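Local coordinates for anti-sigma-I factor RsgI2 (Clostridium thermocellum, PDB 4B9P), which probably holds back the sigma factor SigI2 as its membrane-bound anti-sigma factor, and carries outside the cell the cellulose-binding family 3 module described here, at residues E19-L23 against A116-A120; N13-T17 against S138-S144; N55-T59 against I70-Q76; E41-Y47 against K151-S157. All coordinates share one frame; numbering follows the deposited sequence. Where two conformers were deposited one is given.

Contact 1 (E19-L23 against A116-A120). With ZN (zinc ion), chain E.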
loop_
_atom_site.group_PDB
_atom_site.type_symbol
_atom_site.label_atom_id
_atom_site.label_comp_id
_atom_site.label_asym_id
_atom_site.label_seq_id
_atom_site.Cartn_x
_atom_site.Cartn_y
_atom_site.Cartn_z
ATOM N N GLU A 19 -11.432 4.721 13.495
ATOM C CA GLU A 19 -12.350 4.088 12.550
ATOM C C GLU A 19 -12.329 4.903 11.270
ATOM O O GLU A 19 -12.269 6.130 11.298
ATOM C CB GLU A 19 -13.781 4.086 13.102
ATOM C CG GLU A 19 -14.099 3.102 14.191
ATOM C CD GLU A 19 -15.622 3.039 14.522
ATOM O OE1 GLU A 19 -16.392 3.968 14.161
ATOM O OE2 GLU A 19 -16.064 2.047 15.153
ATOM N N THR A 20 -12.375 4.228 10.135
ATOM C CA THR A 20 -12.435 4.937 8.868
ATOM C C THR A 20 -13.287 4.147 7.879
ATOM O O THR A 20 -13.278 2.899 7.931
ATOM C CB THR A 20 -11.011 5.146 8.305
ATOM O OG1 THR A 20 -11.106 5.938 7.127
ATOM C CG2 THR A 20 -10.281 3.821 7.945
ATOM N N LYS A 21 -13.917 4.829 6.914
ATOM C CA LYS A 21 -14.582 4.087 5.834
ATOM C C LYS A 21 -13.686 3.956 4.618
ATOM O O LYS A 21 -14.091 3.382 3.605
ATOM C CB LYS A 21 -15.921 4.696 5.467
ATOM C CG LYS A 21 -15.821 6.103 4.947
ATOM C CD LYS A 21 -17.275 6.581 4.609
ATOM C CE LYS A 21 -17.408 8.065 4.382
ATOM N NZ LYS A 21 -16.811 8.465 3.063
ATOM N N GLU A 22 -12.434 4.434 4.720
ATOM C CA GLU A 22 -11.450 4.162 3.682
ATOM C C GLU A 22 -10.062 4.188 4.238
ATOM O O GLU A 22 -9.695 5.079 4.989
ATOM C CB GLU A 22 -11.530 5.072 2.459
ATOM C CG GLU A 22 -11.966 6.453 2.607
ATOM C CD GLU A 22 -12.035 7.163 1.247
ATOM O OE1 GLU A 22 -10.968 7.563 0.780
ATOM O OE2 GLU A 22 -13.123 7.300 0.624
ATOM N N LEU A 23 -9.279 3.180 3.897
ATOM C CA LEU A 23 -7.836 3.217 4.177
ATOM C C LEU A 23 -7.197 4.142 3.166
ATOM O O LEU A 23 -7.479 4.045 1.979
ATOM C CB LEU A 23 -7.233 1.825 4.035
ATOM C CG LEU A 23 -7.920 0.697 4.790
ATOM C CD1 LEU A 23 -7.211 -0.646 4.541
ATOM C CD2 LEU A 23 -8.013 1.002 6.277
ATOM N N ALA A 116 -18.705 2.684 -0.175
ATOM C CA ALA A 116 -18.175 3.785 0.609
ATOM C C ALA A 116 -17.259 4.673 -0.190
ATOM O O ALA A 116 -17.181 5.860 0.069
ATOM C CB ALA A 116 -17.447 3.249 1.822
ATOM N N LEU A 117 -16.600 4.114 -1.191
ATOM C CA LEU A 117 -15.588 4.877 -1.902
ATOM C C LEU A 117 -16.222 5.828 -2.918
ATOM O O LEU A 117 -15.573 6.720 -3.450
ATOM C CB LEU A 117 -14.561 3.954 -2.532
ATOM C CG LEU A 117 -13.350 3.727 -1.601
ATOM C CD1 LEU A 117 -13.722 3.160 -0.231
ATOM C CD2 LEU A 117 -12.301 2.872 -2.296
ATOM N N SER A 118 -17.511 5.634 -3.166
ATOM C CA SER A 118 -18.236 6.501 -4.065
ATOM C C SER A 118 -18.741 7.798 -3.409
ATOM O O SER A 118 -19.280 8.670 -4.099
ATOM C CB SER A 118 -19.368 5.713 -4.723
ATOM O OG SER A 118 -20.317 5.248 -3.787
ATOM N N LEU A 119 -18.532 7.923 -2.097
ATOM C CA LEU A 119 -18.936 9.102 -1.301
ATOM C C LEU A 119 -20.443 9.303 -1.279
ATOM O O LEU A 119 -20.956 10.433 -1.191
ATOM C CB LEU A 119 -18.265 10.382 -1.778
ATOM C CG LEU A 119 -16.742 10.289 -1.809
ATOM C CD1 LEU A 119 -16.237 11.688 -2.009
ATOM C CD2 LEU A 119 -16.150 9.657 -0.539
ATOM N N ALA A 120 -21.144 8.187 -1.389
ATOM C CA ALA A 120 -22.571 8.164 -1.189
ATOM C C ALA A 120 -22.770 7.288 0.029
ATOM O O ALA A 120 -21.823 6.652 0.507
ATOM C CB ALA A 120 -23.277 7.592 -2.415
HETATM ZN ZN ZN E . -18.345 3.763 14.661
HETATM O O HOH W 1 -19.609 7.360 2.290
HETATM O O HOH W 2 -17.966 4.044 16.622
#
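Lys-21 lies along Ala-116 where, in this family 3 carbohydrate-binding module of β-sandwich fold, the turn after the short strand 19-20 meets the end of helix 114-117. The CB of Lys-21 lies 4.2 Å from the CB of Ala-116. The chain runs past that methyl, with CD still 4.3 Å from Ala-116 CB, and then bends at the last torsion (chi4 73°). The bend brings NZ to 3.9 Å from Leu-119 CD2, the two side chains crossing at about a right angle. NZ also donates a weak hydrogen bond to a water that in turn donates to Ala-120 O. Leu-119 has positive phi as the chain leaves the helix, and its N still bonds back to Ala-116 O. One residue on from the lysine, the CB of Glu-22 rests 4.0 Å from Leu-117 CD1. The carboxylate is held mainly from outside: OE1 by Gln-24, and OE2 by a long, weak ion pair to Arg-110, which also bonds Leu-117 O. Within the turn, Thr-20 OG1 donates to Glu-22 O at 2.7 Å from above the carbonyl plane. At the start of the strand, Glu-126 and a water share a zinc ion with Glu-19, whose OE1 binds it at 2.0 Å.

Contact 2 (N13-T17 against S138-S144). With ZN (zinc ion), chain C.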
loop_
_atom_site.group_PDB
_atom_site.type_symbol
_atom_site.label_atom_id
_atom_site.label_comp_id
_atom_site.label_asym_id
_atom_site.label_seq_id
_atom_site.Cartn_x
_atom_site.Cartn_y
_atom_site.Cartn_z
ATOM N N ASN A 13 -0.337 7.557 6.648
ATOM C CA ASN A 13 -1.773 7.433 6.475
ATOM C C ASN A 13 -2.402 8.800 6.439
ATOM O O ASN A 13 -2.243 9.597 7.338
ATOM C CB ASN A 13 -2.333 6.587 7.614
ATOM C CG ASN A 13 -1.964 5.156 7.466
ATOM O OD1 ASN A 13 -0.926 4.706 7.938
ATOM N ND2 ASN A 13 -2.791 4.408 6.758
ATOM N N HIS A 14 -3.145 9.069 5.370
ATOM C CA HIS A 14 -3.752 10.377 5.200
ATOM C C HIS A 14 -4.999 10.551 6.049
ATOM O O HIS A 14 -5.395 11.683 6.323
ATOM C CB HIS A 14 -4.044 10.589 3.709
ATOM C CG HIS A 14 -4.500 11.970 3.364
ATOM N ND1 HIS A 14 -5.729 12.226 2.795
ATOM C CD2 HIS A 14 -3.875 13.168 3.439
ATOM C CE1 HIS A 14 -5.854 13.524 2.560
ATOM N NE2 HIS A 14 -4.739 14.116 2.931
ATOM N N ILE A 15 -5.611 9.440 6.441
ATOM C CA ILE A 15 -6.669 9.438 7.435
ATOM C C ILE A 15 -6.192 8.600 8.600
ATOM O O ILE A 15 -5.844 7.414 8.402
ATOM C CB ILE A 15 -7.982 8.821 6.892
ATOM C CG1 ILE A 15 -8.528 9.660 5.740
ATOM C CG2 ILE A 15 -9.020 8.671 8.005
ATOM C CD1 ILE A 15 -9.723 9.040 5.118
ATOM N N ARG A 16 -6.172 9.196 9.791
ATOM C CA ARG A 16 -5.611 8.512 10.952
ATOM C C ARG A 16 -6.593 8.279 12.079
ATOM O O ARG A 16 -6.200 7.913 13.188
ATOM C CB ARG A 16 -4.408 9.313 11.465
ATOM C CG ARG A 16 -3.286 9.320 10.455
ATOM C CD ARG A 16 -2.110 10.147 10.832
ATOM N NE ARG A 16 -2.388 11.559 10.982
ATOM C CZ ARG A 16 -2.532 12.450 9.993
ATOM N NH1 ARG A 16 -2.451 12.125 8.708
ATOM N NH2 ARG A 16 -2.727 13.716 10.315
ATOM N N THR A 17 -7.874 8.508 11.819
ATOM C CA THR A 17 -8.894 8.236 12.799
ATOM C C THR A 17 -8.952 6.742 13.090
ATOM O O THR A 17 -8.666 5.906 12.226
ATOM C CB THR A 17 -10.260 8.713 12.304
ATOM O OG1 THR A 17 -10.516 8.162 11.015
ATOM C CG2 THR A 17 -10.267 10.182 12.154
ATOM N N SER A 138 0.272 -2.316 9.286
ATOM C CA SER A 138 0.991 -1.264 8.575
ATOM C C SER A 138 0.584 0.151 8.939
ATOM O O SER A 138 1.226 1.086 8.477
ATOM C CB SER A 138 0.850 -1.458 7.058
ATOM O OG SER A 138 1.450 -2.672 6.636
ATOM N N PHE A 139 -0.475 0.316 9.740
ATOM C CA PHE A 139 -0.993 1.653 10.051
ATOM C C PHE A 139 -0.049 2.502 10.901
ATOM O O PHE A 139 0.549 2.008 11.857
ATOM C CB PHE A 139 -2.333 1.468 10.777
ATOM C CG PHE A 139 -3.005 2.732 11.208
ATOM C CD1 PHE A 139 -3.408 3.691 10.261
ATOM C CD2 PHE A 139 -3.296 2.936 12.548
ATOM C CE1 PHE A 139 -4.077 4.853 10.657
ATOM C CE2 PHE A 139 -3.992 4.077 12.945
ATOM C CZ PHE A 139 -4.377 5.035 11.985
ATOM N N ASN A 140 0.054 3.777 10.556
ATOM C CA ASN A 140 0.801 4.765 11.315
ATOM C C ASN A 140 -0.185 5.807 11.827
ATOM O O ASN A 140 -0.720 6.578 11.058
ATOM C CB ASN A 140 1.825 5.401 10.349
ATOM C CG ASN A 140 2.659 6.485 10.990
ATOM O OD1 ASN A 140 2.308 7.066 12.037
ATOM N ND2 ASN A 140 3.785 6.794 10.347
ATOM N N ASN A 141 -0.445 5.793 13.121
ATOM C CA ASN A 141 -1.452 6.674 13.678
ATOM C C ASN A 141 -1.050 8.115 13.892
ATOM O O ASN A 141 -1.885 8.912 14.366
ATOM C CB ASN A 141 -2.073 6.098 14.972
ATOM C CG ASN A 141 -1.134 6.115 16.158
ATOM O OD1 ASN A 141 -0.071 6.725 16.140
ATOM N ND2 ASN A 141 -1.542 5.427 17.207
ATOM N N SER A 142 0.183 8.467 13.543
ATOM C CA SER A 142 0.688 9.766 13.942
ATOM C C SER A 142 1.134 10.644 12.787
ATOM O O SER A 142 0.749 11.812 12.705
ATOM C CB SER A 142 1.840 9.579 14.930
ATOM O OG SER A 142 2.414 10.810 15.332
ATOM N N SER A 143 1.973 10.100 11.914
ATOM C CA SER A 143 2.623 10.957 10.928
ATOM C C SER A 143 1.654 11.600 9.968
ATOM O O SER A 143 0.778 10.944 9.401
ATOM C CB SER A 143 3.643 10.171 10.122
ATOM O OG SER A 143 4.547 9.511 10.985
ATOM N N SER A 144 1.839 12.892 9.719
ATOM C CA SER A 144 0.953 13.636 8.827
ATOM C C SER A 144 1.593 13.893 7.473
ATOM O O SER A 144 1.009 14.590 6.623
ATOM C CB SER A 144 0.524 14.946 9.471
ATOM O OG SER A 144 1.653 15.769 9.719
HETATM ZN ZN ZN C . -4.428 16.032 2.652
HETATM O O HOH W 3 0.592 8.221 9.205
HETATM O O HOH W 4 1.557 3.691 7.104
HETATM O O HOH W 5 -2.908 11.860 13.811
HETATM O O HOH W 6 -2.173 14.145 6.722
HETATM O O HOH W 7 -2.301 15.991 2.802
HETATM O O HOH W 8 -4.991 16.749 4.503
#
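With chi1 at -72°, Asn-13 swings its CG beside its own backbone N, and Phe-139, its CG anti to N (chi1 179°), sends its ring to meet that amide. Asn-13 CG comes to 3.5 Å from Phe-139 CD1, the amide and ring planes steeply inclined to each other. The amide is gripped at both ends: Asn-140 N donates to Asn-13 OD1 at 2.9 Å, nearly straight but from above the carbonyl plane, while ND2 goes to Tyr-46 OH. A water shared with Ser-138 O also donates to OD1. These are two loops of the CBM3 fold, one joining strands 7-13 and 19-20, the other following the calcium ligands Asp-132, Ser-135 and Asp-136. The second is shaped by an Asx turn, Asn-140 OD1 accepting from Ser-142 N at 3.0 Å, widened to an Asx motif by Ser-143 N at 3.1 Å from the same face. Against it lies Arg-16, bent at chi3 (-62°). Ser-143 O and Ser-144 CB cover one face of its guanidinium, Ser-144 CB being 3.6 Å from NH2. At the edge, NH1 donates to Asn-13 O at 2.9 Å in both group planes, and two in-plane waters lead from NE and NH1 to Asn-141 O and Ser-144 O.

Contact 3 (N55-T59 against I70-Q76); sequences NEIYT and ITGTVVQ
One face of the Tyr-58 ring sits on the backbone of Gly-72, whose CA is 3.7 Å from the ring centroid and 22° off the normal, a CH-pi contact. The CA is offset toward the CD2 side, 3.4 Å from Tyr-58 CD2. Because Gly-72 has no side chain, the ring can come down flat onto the main chain; Thr-71 C and Thr-73 N flank it obliquely. Val-88, Ile-90, Ile-107 and Ile-111 also touch the tyrosine. Having CG anti to the backbone N (chi1 171°) carries the ring across from its own strand, until OH reaches 3.8 Å from Ile-70 CG2 and takes Ser-109 OG as its hydrogen-bond partner. The two strands belong to different sheets of a β-sandwich: 56-63 is an outermost strand of one, 70-81 of the other. The axes of 56-59 and 70-76 come to 6.1 Å, their N-to-C directions 158° apart, close to antiparallel, and side-chain packing joins them. Next along, Val-74 uses both methyls, CG2 standing 4.4 Å from Tyr-58 CB and CG1 4.1 Å from Glu-56 OE1. That oxygen also accepts from a water at 2.7 Å. Glu-56 OE2 is held by the hydroxyls of Tyr-48 and Tyr-131.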
loop_
_atom_site.group_PDB
_atom_site.type_symbol
_atom_site.label_atom_id
_atom_site.label_comp_id
_atom_site.label_asym_id
_atom_site.label_seq_id
_atom_site.Cartn_x
_atom_site.Cartn_y
_atom_site.Cartn_z
ATOM N N ASN A 55 -17.011 -5.977 0.109
ATOM C CA ASN A 55 -16.887 -5.268 -1.179
ATOM C C ASN A 55 -15.576 -4.497 -1.270
ATOM O O ASN A 55 -15.537 -3.413 -1.874
ATOM C CB ASN A 55 -18.029 -4.276 -1.429
ATOM C CG ASN A 55 -19.400 -4.851 -1.231
ATOM O OD1 ASN A 55 -19.695 -5.986 -1.621
ATOM N ND2 ASN A 55 -20.295 -4.038 -0.681
ATOM N N GLU A 56 -14.510 -5.019 -0.683
ATOM C CA GLU A 56 -13.281 -4.218 -0.628
ATOM C C GLU A 56 -12.666 -4.081 -2.018
ATOM O O GLU A 56 -12.424 -5.076 -2.682
ATOM C CB GLU A 56 -12.290 -4.869 0.292
ATOM C CG GLU A 56 -12.702 -4.930 1.738
ATOM C CD GLU A 56 -11.554 -5.515 2.534
ATOM O OE1 GLU A 56 -11.456 -6.772 2.604
ATOM O OE2 GLU A 56 -10.661 -4.758 3.000
ATOM N N ILE A 57 -12.370 -2.843 -2.422
ATOM C CA ILE A 57 -11.724 -2.562 -3.696
ATOM C C ILE A 57 -10.554 -1.626 -3.445
ATOM O O ILE A 57 -10.483 -0.928 -2.417
ATOM C CB ILE A 57 -12.719 -1.936 -4.720
ATOM C CG1 ILE A 57 -13.216 -0.574 -4.235
ATOM C CG2 ILE A 57 -13.860 -2.924 -5.045
ATOM C CD1 ILE A 57 -13.884 0.238 -5.341
ATOM N N TYR A 58 -9.649 -1.603 -4.403
ATOM C CA TYR A 58 -8.511 -0.718 -4.409
ATOM C C TYR A 58 -8.694 0.306 -5.526
ATOM O O TYR A 58 -9.076 -0.056 -6.654
ATOM C CB TYR A 58 -7.227 -1.542 -4.744
ATOM C CG TYR A 58 -6.034 -0.647 -4.988
ATOM C CD1 TYR A 58 -5.275 -0.203 -3.927
ATOM C CD2 TYR A 58 -5.742 -0.170 -6.275
ATOM C CE1 TYR A 58 -4.190 0.667 -4.118
ATOM C CE2 TYR A 58 -4.681 0.682 -6.486
ATOM C CZ TYR A 58 -3.940 1.129 -5.406
ATOM O OH TYR A 58 -2.930 2.027 -5.604
ATOM N N THR A 59 -8.357 1.565 -5.253
ATOM C CA THR A 59 -8.213 2.506 -6.322
ATOM C C THR A 59 -6.957 3.361 -6.110
ATOM O O THR A 59 -6.606 3.708 -4.980
ATOM C CB THR A 59 -9.463 3.361 -6.526
ATOM O OG1 THR A 59 -9.352 4.121 -7.745
ATOM C CG2 THR A 59 -9.684 4.263 -5.362
ATOM N N ILE A 70 -0.202 1.877 -12.391
ATOM C CA ILE A 70 -0.265 1.278 -11.068
ATOM C C ILE A 70 -1.309 0.178 -11.062
ATOM O O ILE A 70 -2.374 0.350 -11.665
ATOM C CB ILE A 70 -0.674 2.371 -9.998
ATOM C CG1 ILE A 70 0.265 3.582 -10.039
ATOM C CG2 ILE A 70 -0.689 1.704 -8.639
ATOM C CD1 ILE A 70 1.768 3.243 -9.882
ATOM N N THR A 71 -1.010 -0.915 -10.368
ATOM C CA THR A 71 -1.998 -1.959 -10.109
ATOM C C THR A 71 -2.192 -2.081 -8.588
ATOM O O THR A 71 -1.266 -1.818 -7.828
ATOM C CB THR A 71 -1.562 -3.328 -10.683
ATOM O OG1 THR A 71 -0.448 -3.839 -9.953
ATOM C CG2 THR A 71 -1.127 -3.184 -12.128
ATOM N N GLY A 72 -3.379 -2.472 -8.152
ATOM C CA GLY A 72 -3.574 -2.761 -6.749
ATOM C C GLY A 72 -4.578 -3.867 -6.615
ATOM O O GLY A 72 -5.581 -3.889 -7.346
ATOM N N THR A 73 -4.346 -4.750 -5.651
ATOM C CA THR A 73 -5.213 -5.878 -5.417
ATOM C C THR A 73 -5.393 -5.999 -3.917
ATOM O O THR A 73 -4.447 -5.783 -3.156
ATOM C CB THR A 73 -4.543 -7.176 -5.943
ATOM O OG1 THR A 73 -3.976 -6.957 -7.247
ATOM C CG2 THR A 73 -5.544 -8.364 -5.947
ATOM N N VAL A 74 -6.599 -6.370 -3.481
ATOM C CA VAL A 74 -6.834 -6.701 -2.107
ATOM C C VAL A 74 -6.705 -8.205 -1.964
ATOM O O VAL A 74 -7.413 -8.947 -2.657
ATOM C CB VAL A 74 -8.225 -6.200 -1.686
ATOM C CG1 VAL A 74 -8.564 -6.672 -0.270
ATOM C CG2 VAL A 74 -8.339 -4.658 -1.874
ATOM N N VAL A 75 -5.847 -8.656 -1.049
ATOM C CA VAL A 75 -5.588 -10.084 -0.890
ATOM C C VAL A 75 -5.932 -10.508 0.525
ATOM O O VAL A 75 -5.504 -9.884 1.480
ATOM C CB VAL A 75 -4.102 -10.363 -1.158
ATOM C CG1 VAL A 75 -3.808 -11.861 -1.031
ATOM C CG2 VAL A 75 -3.697 -9.831 -2.554
ATOM N N GLN A 76 -6.690 -11.583 0.625
ATOM C CA GLN A 76 -6.931 -12.225 1.901
ATOM C C GLN A 76 -5.763 -13.180 2.208
ATOM O O GLN A 76 -5.291 -13.911 1.326
ATOM C CB GLN A 76 -8.272 -12.970 1.870
ATOM C CG GLN A 76 -9.490 -12.042 1.824
ATOM C CD GLN A 76 -9.782 -11.469 0.436
ATOM O OE1 GLN A 76 -9.919 -12.226 -0.533
ATOM N NE2 GLN A 76 -9.900 -10.147 0.336
HETATM O O HOH W 9 -9.412 -8.507 2.543
#

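Contact 4 (E41-Y47 against K151-S157); sequences EVKIRYY and KITVYIS
Lys-43 and Tyr-155 exchange backbone bonds in both directions, Lys-43 N to Tyr-155 O at 2.9 Å and Tyr-155 N to Lys-43 O at 2.8 Å; the second is nearly straight (169°). Arg-45 and Thr-153 form the next hydrogen-bonded pair. Here Arg-45 N reaches Thr-153 O at 2.9 Å, but the return bond, Thr-153 N to Arg-45 O, stretches to 3.2 Å and bends to 149°. At the other end Ser-157 N donates to Glu-41 O, and Ser-157 OG donates to Glu-41 OE1 at 2.6 Å, using the oxygen's anti lone pair. The polar groups on the Arg-45 face are knitted together as well. Thr-153 OG1 donates to Tyr-155 OH at 3.0 Å, and that hydroxyl also bonds Glu-165, which reaches Tyr-47 OH weakly. Arg-45 runs extended from CG to NE, and the Arg-45 and Tyr-155 side chains cross at about a right angle, CD of the arginine 3.6 Å from Tyr-155 CE1; its NE is paired with Glu-89 in a salt bridge. The other face is greasy: Val-42 meets Val-154, and Ile-44 CG2 packs 3.5 Å from Ile-152 CG2, while from strand 7-13 Ile-7, Leu-9 and Ala-11 press on Val-154 and Ile-152. Tyr-46 lies on this buried side too, its ring edge against Ile-152 CD1. Strands 84-92 and 159-162 bond to the outer sides of the pair, making this the middle of an antiparallel five-stranded sheet, one half of the CBM3 β-sandwich.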
loop_
_atom_site.group_PDB
_atom_site.type_symbol
_atom_site.label_atom_id
_atom_site.label_comp_id
_atom_site.label_asym_id
_atom_site.label_seq_id
_atom_site.Cartn_x
_atom_site.Cartn_y
_atom_site.Cartn_z
ATOM N N GLU A 41 8.468 -5.686 -11.782
ATOM C CA GLU A 41 8.973 -6.689 -10.832
ATOM C C GLU A 41 8.773 -6.342 -9.354
ATOM O O GLU A 41 9.095 -7.162 -8.495
ATOM C CB GLU A 41 10.456 -6.938 -11.092
ATOM C CG GLU A 41 10.710 -7.600 -12.462
ATOM C CD GLU A 41 10.084 -9.007 -12.517
ATOM O OE1 GLU A 41 10.566 -9.906 -11.793
ATOM O OE2 GLU A 41 9.081 -9.210 -13.248
ATOM N N VAL A 42 8.233 -5.165 -9.076
ATOM C CA VAL A 42 8.148 -4.676 -7.698
ATOM C C VAL A 42 6.731 -4.851 -7.174
ATOM O O VAL A 42 5.766 -4.517 -7.879
ATOM C CB VAL A 42 8.471 -3.181 -7.642
ATOM C CG1 VAL A 42 8.325 -2.643 -6.234
ATOM C CG2 VAL A 42 9.887 -2.968 -8.138
ATOM N N LYS A 43 6.600 -5.371 -5.958
ATOM C CA LYS A 43 5.307 -5.446 -5.262
ATOM C C LYS A 43 5.490 -4.793 -3.900
ATOM O O LYS A 43 6.524 -4.950 -3.238
ATOM C CB LYS A 43 4.894 -6.900 -5.064
ATOM C CG LYS A 43 4.735 -7.697 -6.346
ATOM C CD LYS A 43 3.636 -7.170 -7.244
ATOM C CE LYS A 43 3.536 -8.011 -8.519
ATOM N NZ LYS A 43 2.555 -7.422 -9.478
ATOM N N ILE A 44 4.473 -4.061 -3.483
ATOM C CA ILE A 44 4.463 -3.361 -2.201
ATOM C C ILE A 44 3.260 -3.841 -1.421
ATOM O O ILE A 44 2.177 -3.886 -2.009
ATOM C CB ILE A 44 4.351 -1.855 -2.438
ATOM C CG1 ILE A 44 5.508 -1.318 -3.287
ATOM C CG2 ILE A 44 4.291 -1.104 -1.104
ATOM C CD1 ILE A 44 5.240 0.069 -3.829
ATOM N N ARG A 45 3.421 -4.191 -0.137
ATOM C CA ARG A 45 2.284 -4.713 0.633
ATOM C C ARG A 45 2.014 -3.868 1.865
ATOM O O ARG A 45 2.904 -3.613 2.681
ATOM C CB ARG A 45 2.526 -6.160 1.088
ATOM C CG ARG A 45 2.605 -7.087 -0.074
ATOM C CD ARG A 45 2.784 -8.500 0.397
ATOM N NE ARG A 45 2.796 -9.380 -0.761
ATOM C CZ ARG A 45 3.118 -10.654 -0.688
ATOM N NH1 ARG A 45 3.457 -11.177 0.488
ATOM N NH2 ARG A 45 3.123 -11.394 -1.788
ATOM N N TYR A 46 0.745 -3.482 1.999
ATOM C CA TYR A 46 0.220 -2.782 3.172
ATOM C C TYR A 46 -0.674 -3.797 3.893
ATOM O O TYR A 46 -1.716 -4.184 3.354
ATOM C CB TYR A 46 -0.613 -1.560 2.723
ATOM C CG TYR A 46 -1.172 -0.764 3.896
ATOM C CD1 TYR A 46 -2.405 -1.102 4.495
ATOM C CD2 TYR A 46 -0.496 0.359 4.394
ATOM C CE1 TYR A 46 -2.885 -0.392 5.587
ATOM C CE2 TYR A 46 -0.993 1.097 5.488
ATOM C CZ TYR A 46 -2.196 0.725 6.055
ATOM O OH TYR A 46 -2.611 1.468 7.101
ATOM N N TYR A 47 -0.275 -4.202 5.094
ATOM C CA TYR A 47 -0.957 -5.262 5.843
ATOM C C TYR A 47 -1.972 -4.696 6.823
ATOM O O TYR A 47 -1.706 -3.682 7.490
ATOM C CB TYR A 47 0.058 -6.053 6.653
ATOM C CG TYR A 47 1.019 -6.852 5.855
ATOM C CD1 TYR A 47 0.661 -8.115 5.356
ATOM C CD2 TYR A 47 2.286 -6.347 5.554
ATOM C CE1 TYR A 47 1.573 -8.885 4.642
ATOM C CE2 TYR A 47 3.181 -7.090 4.826
ATOM C CZ TYR A 47 2.830 -8.341 4.360
ATOM O OH TYR A 47 3.787 -9.043 3.638
ATOM N N LYS A 151 6.991 -1.025 8.246
ATOM C CA LYS A 151 5.906 -2.006 8.371
ATOM C C LYS A 151 5.092 -2.152 7.103
ATOM O O LYS A 151 4.036 -2.780 7.109
ATOM C CB LYS A 151 5.007 -1.666 9.556
ATOM C CG LYS A 151 5.680 -1.907 10.899
ATOM C CD LYS A 151 4.729 -1.531 12.084
ATOM C CE LYS A 151 4.010 -2.676 12.639
ATOM N NZ LYS A 151 2.947 -2.122 13.576
ATOM N N ILE A 152 5.593 -1.597 6.009
ATOM C CA ILE A 152 5.114 -1.880 4.659
ATOM C C ILE A 152 6.273 -2.592 3.964
ATOM O O ILE A 152 7.418 -2.161 4.067
ATOM C CB ILE A 152 4.733 -0.575 3.920
ATOM C CG1 ILE A 152 3.422 -0.033 4.529
ATOM C CG2 ILE A 152 4.622 -0.798 2.398
ATOM C CD1 ILE A 152 3.122 1.396 4.064
ATOM N N THR A 153 6.002 -3.716 3.297
ATOM C CA THR A 153 7.114 -4.470 2.709
ATOM C C THR A 153 7.184 -4.255 1.212
ATOM O O THR A 153 6.195 -3.903 0.566
ATOM C CB THR A 153 6.965 -5.980 2.981
ATOM O OG1 THR A 153 5.648 -6.387 2.583
ATOM C CG2 THR A 153 7.178 -6.294 4.460
ATOM N N VAL A 154 8.377 -4.455 0.656
ATOM C CA VAL A 154 8.597 -4.296 -0.784
ATOM C C VAL A 154 9.432 -5.465 -1.277
ATOM O O VAL A 154 10.437 -5.818 -0.642
ATOM C CB VAL A 154 9.320 -2.967 -1.155
ATOM C CG1 VAL A 154 9.401 -2.815 -2.678
ATOM C CG2 VAL A 154 8.647 -1.755 -0.514
ATOM N N TYR A 155 8.974 -6.068 -2.371
ATOM C CA TYR A 155 9.644 -7.219 -2.986
ATOM C C TYR A 155 10.052 -6.853 -4.405
ATOM O O TYR A 155 9.312 -6.162 -5.113
ATOM C CB TYR A 155 8.700 -8.421 -3.078
ATOM C CG TYR A 155 8.075 -8.692 -1.753
ATOM C CD1 TYR A 155 6.971 -7.951 -1.343
ATOM C CD2 TYR A 155 8.575 -9.660 -0.903
ATOM C CE1 TYR A 155 6.371 -8.155 -0.131
ATOM C CE2 TYR A 155 7.946 -9.872 0.373
ATOM C CZ TYR A 155 6.839 -9.095 0.732
ATOM O OH TYR A 155 6.174 -9.227 1.942
ATOM N N ILE A 156 11.235 -7.298 -4.832
ATOM C CA ILE A 156 11.648 -7.157 -6.208
ATOM C C ILE A 156 11.860 -8.580 -6.716
ATOM O O ILE A 156 12.707 -9.320 -6.183
ATOM C CB ILE A 156 12.937 -6.367 -6.318
ATOM C CG1 ILE A 156 12.820 -5.030 -5.571
ATOM C CG2 ILE A 156 13.279 -6.131 -7.750
ATOM C CD1 ILE A 156 14.073 -4.119 -5.642
ATOM N N SER A 157 11.122 -8.949 -7.760
ATOM C CA SER A 157 11.209 -10.291 -8.324
ATOM C C SER A 157 11.049 -11.362 -7.242
ATOM O O SER A 157 11.739 -12.400 -7.271
ATOM C CB SER A 157 12.519 -10.482 -9.087
ATOM O OG SER A 157 12.557 -9.574 -10.162
#

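Overall arrangement
Contact 4 lies within one sheet of the sandwich; contact 3 bridges the two sheets, its centre 14 Å from that of contact 4. Contact 1 is equally far from contact 3 and touches it where Leu-117 CD2 packs 4.1 Å from Ile-57 CG1. Contacts 1 and 2 meet through Ile-15, whose CG2 lies 3.5 Å from Thr-20 OG1. Contacts 2 and 4 are joined by hydrogen bonds: Ser-138 OG to Lys-151 O (2.6 Å) and Tyr-47 N to Ser-138 OG (2.8 Å). The calcium ion, held by Thr-49, Asp-51, Asp-132, Ser-135 and Asp-136, is about 8 Å from the side chains of Phe-139, Tyr-46 and Glu-56, and about 12 Å from that of Lys-21.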